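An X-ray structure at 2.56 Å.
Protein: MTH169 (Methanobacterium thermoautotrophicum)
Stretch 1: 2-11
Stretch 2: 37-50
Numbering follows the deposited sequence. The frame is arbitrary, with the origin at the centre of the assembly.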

# COMPACT_ATOMS: atom_id res chain seq x y z
N LYS B 2 -0.23 4.01 28.38
CA LYS B 2 -1.45 3.77 29.22
C LYS B 2 -2.42 2.85 28.48
O LYS B 2 -2.80 1.79 28.99
CB LYS B 2 -2.14 5.10 29.56
CG LYS B 2 -3.01 5.07 30.81
CD LYS B 2 -3.91 6.32 30.86
CE LYS B 2 -4.72 6.42 32.15
NZ LYS B 2 -3.91 6.98 33.28
N PHE B 3 -2.82 3.24 27.27
CA PHE B 3 -3.75 2.44 26.47
C PHE B 3 -3.15 1.90 25.19
O PHE B 3 -2.61 2.65 24.38
CB PHE B 3 -5.00 3.25 26.11
CG PHE B 3 -5.92 3.50 27.27
CD1 PHE B 3 -5.75 4.63 28.07
CD2 PHE B 3 -6.93 2.60 27.58
CE1 PHE B 3 -6.59 4.86 29.16
CE2 PHE B 3 -7.78 2.82 28.67
CZ PHE B 3 -7.61 3.95 29.46
N MSE B 4 -3.26 0.60 25.01
CA MSE B 4 -2.75 -0.07 23.82
C MSE B 4 -3.92 -0.22 22.84
O MSE B 4 -4.88 -0.96 23.11
CB MSE B 4 -2.20 -1.43 24.23
CG MSE B 4 -1.34 -2.11 23.20
SE MSE B 4 0.00 -3.28 24.02
CE MSE B 4 -1.08 -4.90 24.24
N VAL B 5 -3.85 0.49 21.72
CA VAL B 5 -4.92 0.46 20.73
C VAL B 5 -4.61 -0.34 19.47
O VAL B 5 -3.49 -0.30 18.97
CB VAL B 5 -5.29 1.91 20.28
CG1 VAL B 5 -6.55 1.89 19.42
CG2 VAL B 5 -5.45 2.80 21.50
N GLU B 6 -5.60 -1.06 18.96
CA GLU B 6 -5.44 -1.83 17.73
C GLU B 6 -6.65 -1.64 16.83
O GLU B 6 -7.78 -1.97 17.21
CB GLU B 6 -5.26 -3.32 18.00
CG GLU B 6 -5.18 -4.12 16.69
CD GLU B 6 -5.01 -5.61 16.90
OE1 GLU B 6 -5.86 -6.22 17.58
OE2 GLU B 6 -4.03 -6.18 16.36
N VAL B 7 -6.42 -1.11 15.63
CA VAL B 7 -7.50 -0.90 14.66
C VAL B 7 -7.30 -1.80 13.45
O VAL B 7 -6.29 -1.71 12.75
CB VAL B 7 -7.55 0.56 14.18
CG1 VAL B 7 -8.77 0.77 13.31
CG2 VAL B 7 -7.61 1.49 15.37
N ARG B 8 -8.26 -2.68 13.21
CA ARG B 8 -8.20 -3.60 12.07
C ARG B 8 -9.16 -3.09 11.01
O ARG B 8 -10.33 -2.83 11.29
CB ARG B 8 -8.56 -5.01 12.52
CG ARG B 8 -7.69 -5.47 13.69
CD ARG B 8 -8.00 -6.90 14.08
NE ARG B 8 -7.59 -7.84 13.04
CZ ARG B 8 -6.49 -8.59 13.08
NH1 ARG B 8 -5.67 -8.52 14.13
NH2 ARG B 8 -6.21 -9.41 12.07
N ILE B 9 -8.66 -2.92 9.79
CA ILE B 9 -9.45 -2.39 8.69
C ILE B 9 -9.54 -3.33 7.49
O ILE B 9 -8.52 -3.79 6.98
CB ILE B 9 -8.87 -1.05 8.25
CG1 ILE B 9 -8.67 -0.17 9.49
CG2 ILE B 9 -9.79 -0.34 7.29
CD1 ILE B 9 -7.91 1.11 9.25
N ARG B 10 -10.76 -3.62 7.04
CA ARG B 10 -10.95 -4.51 5.91
C ARG B 10 -12.16 -4.12 5.06
O ARG B 10 -13.23 -3.83 5.59
CB ARG B 10 -11.08 -5.95 6.41
CG ARG B 10 -11.12 -6.99 5.30
CD ARG B 10 -11.10 -8.38 5.89
NE ARG B 10 -12.17 -8.57 6.86
CZ ARG B 10 -12.35 -9.67 7.59
NH1 ARG B 10 -11.51 -10.70 7.46
NH2 ARG B 10 -13.36 -9.75 8.45
N LEU B 11 -11.99 -4.10 3.75
CA LEU B 11 -13.07 -3.73 2.84
C LEU B 11 -14.28 -4.64 3.01
O LEU B 11 -14.13 -5.82 3.31
CB LEU B 11 -12.59 -3.77 1.38
CG LEU B 11 -11.70 -2.59 0.98
CD1 LEU B 11 -10.93 -2.92 -0.28
CD2 LEU B 11 -12.57 -1.38 0.77
N THR B 37 -8.92 -15.05 -1.40
CA THR B 37 -7.84 -14.24 -0.86
C THR B 37 -8.49 -13.00 -0.25
O THR B 37 -9.51 -12.52 -0.74
CB THR B 37 -6.83 -13.82 -1.94
OG1 THR B 37 -6.27 -14.98 -2.57
CG2 THR B 37 -5.70 -13.01 -1.32
N ASP B 38 -7.88 -12.49 0.82
CA ASP B 38 -8.40 -11.32 1.52
C ASP B 38 -7.24 -10.59 2.20
O ASP B 38 -6.21 -11.21 2.53
CB ASP B 38 -9.41 -11.79 2.56
CG ASP B 38 -10.53 -10.80 2.79
OD1 ASP B 38 -11.43 -11.11 3.61
OD2 ASP B 38 -10.51 -9.72 2.15
N THR B 39 -7.39 -9.29 2.42
CA THR B 39 -6.35 -8.48 3.04
C THR B 39 -6.90 -7.60 4.17
O THR B 39 -7.96 -6.99 4.04
CB THR B 39 -5.68 -7.56 1.96
OG1 THR B 39 -4.49 -8.18 1.46
CG2 THR B 39 -5.37 -6.18 2.53
N THR B 40 -6.17 -7.55 5.28
CA THR B 40 -6.57 -6.73 6.41
C THR B 40 -5.40 -5.86 6.80
O THR B 40 -4.24 -6.30 6.75
CB THR B 40 -6.95 -7.60 7.63
OG1 THR B 40 -7.95 -8.55 7.26
CG2 THR B 40 -7.49 -6.72 8.75
N ASP B 41 -5.69 -4.63 7.19
CA ASP B 41 -4.64 -3.71 7.60
C ASP B 41 -4.81 -3.49 9.08
O ASP B 41 -5.91 -3.19 9.53
CB ASP B 41 -4.77 -2.38 6.86
CG ASP B 41 -4.70 -2.56 5.36
OD1 ASP B 41 -5.73 -2.32 4.69
OD2 ASP B 41 -3.62 -2.96 4.87
N VAL B 42 -3.74 -3.66 9.83
CA VAL B 42 -3.84 -3.47 11.27
C VAL B 42 -2.92 -2.36 11.73
O VAL B 42 -1.73 -2.36 11.46
CB VAL B 42 -3.50 -4.77 12.01
CG1 VAL B 42 -3.79 -4.60 13.50
CG2 VAL B 42 -4.29 -5.93 11.41
N ILE B 43 -3.52 -1.39 12.42
CA ILE B 43 -2.78 -0.26 12.95
C ILE B 43 -2.81 -0.39 14.46
O ILE B 43 -3.89 -0.55 15.03
CB ILE B 43 -3.43 1.05 12.56
CG1 ILE B 43 -3.66 1.07 11.05
CG2 ILE B 43 -2.55 2.21 12.99
CD1 ILE B 43 -4.41 2.29 10.57
N THR B 44 -1.64 -0.32 15.09
CA THR B 44 -1.56 -0.41 16.54
C THR B 44 -0.82 0.82 17.05
O THR B 44 -0.01 1.41 16.34
CB THR B 44 -0.80 -1.67 16.98
OG1 THR B 44 -1.16 -2.79 16.16
CG2 THR B 44 -1.15 -2.01 18.41
N PHE B 45 -1.11 1.23 18.29
CA PHE B 45 -0.45 2.40 18.86
C PHE B 45 -0.88 2.69 20.29
O PHE B 45 -2.02 2.43 20.68
CB PHE B 45 -0.68 3.64 17.99
CG PHE B 45 -2.13 4.03 17.84
CD1 PHE B 45 -2.74 4.85 18.79
CD2 PHE B 45 -2.88 3.57 16.76
CE1 PHE B 45 -4.09 5.19 18.66
CE2 PHE B 45 -4.23 3.91 16.63
CZ PHE B 45 -4.83 4.72 17.58
N THR B 46 0.05 3.23 21.06
CA THR B 46 -0.18 3.58 22.45
C THR B 46 -0.79 4.97 22.58
O THR B 46 -0.65 5.81 21.68
CB THR B 46 1.14 3.49 23.22
OG1 THR B 46 1.49 2.11 23.37
CG2 THR B 46 1.03 4.15 24.59
N MSE B 47 -1.47 5.22 23.70
CA MSE B 47 -2.11 6.51 23.91
C MSE B 47 -2.50 6.75 25.37
O MSE B 47 -3.34 6.04 25.91
CB MSE B 47 -3.34 6.59 23.01
CG MSE B 47 -4.20 7.82 23.15
SE MSE B 47 -5.62 7.71 21.81
CE MSE B 47 -5.15 9.26 20.72
N ASP B 48 -1.88 7.74 26.01
CA ASP B 48 -2.20 8.07 27.40
C ASP B 48 -3.47 8.91 27.43
O ASP B 48 -3.53 9.98 26.81
CB ASP B 48 -1.07 8.89 28.05
CG ASP B 48 0.19 8.09 28.26
OD1 ASP B 48 0.10 6.99 28.84
OD2 ASP B 48 1.28 8.57 27.86
N GLU B 49 -4.49 8.44 28.13
CA GLU B 49 -5.73 9.20 28.19
C GLU B 49 -6.41 9.14 29.55
O GLU B 49 -6.27 8.17 30.28
CB GLU B 49 -6.70 8.72 27.10
CG GLU B 49 -8.02 9.47 27.10
CD GLU B 49 -7.84 10.97 26.88
OE1 GLU B 49 -8.79 11.73 27.15
OE2 GLU B 49 -6.76 11.38 26.42
N ASP B 50 -7.14 10.21 29.87
CA ASP B 50 -7.86 10.32 31.14
C ASP B 50 -8.84 9.18 31.39
O ASP B 50 -9.04 8.76 32.53
CB ASP B 50 -8.64 11.64 31.20
CG ASP B 50 -7.74 12.84 31.36
OD1 ASP B 50 -6.96 12.87 32.34
OD2 ASP B 50 -7.80 13.76 30.51

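Strands 3-11 and 37-47 of MTH169 pair antiparallel, their axes 4.6 Å apart at closest approach and 166° between their N-to-C directions; together the two stretches bury 1040 Å². Val5 gives up the most surface, 81 Å². Its backbone forms a reciprocal pair with Phe45: Val5 N donates to Phe45 O and Phe45 N to Val5 O, both at 2.9 Å. Its side chain, on the same face as that of Phe45, lies over the aromatic ring, with Val5 CB 4.0 Å from the ring centroid and 17° off the normal, a CH-pi contact. The p rotamer of Phe45 (chi1 61°) brings the end of the ring nearer strand 3-11, so that Phe45 CE2 also comes within 4.3 Å of Val7 CG2. The same face continues through Ile43 to Ile9, whose methyls meet at Ile9 CD1 to Ile43 CD1, 3.9 Å.

Lys2, with 77 Å² covered by the other stretch, closes one end. Lys2 N donates to Asp48 OD1 at 3.0 Å; although the CA-to-CB bond of Asp48 points away, its carboxylate turns back to accept. The lysine chain, extended as far as CE, runs beside Glu49, with Lys2 CE 3.0 Å from Glu49 O; chi4 (81°, p) then turns NZ out of that line.

Arg10, with 73 Å² covered, lies toward the other end. Its aliphatic part packs on the partner strand, Arg10 CD standing 3.4 Å from Thr40 OG1 and Arg10 CG 3.4 Å from Thr39 O. Arg10 NH1 makes a long salt bridge to Asp38 OD1, 3.9 Å; the oxygen sits well out of the guanidinium plane, so charge alone links them.

Between the ends, hydrogen bonding is straightest at Val7 and Ile43: Val7 N to Ile43 O is 2.7 Å at 175°, Ile43 N to Val7 O 2.8 Å at 173°. At Phe3 the geometry loosens, and the bond from Met47 N to Phe3 O, though 2.9 Å long, is weak at 130°.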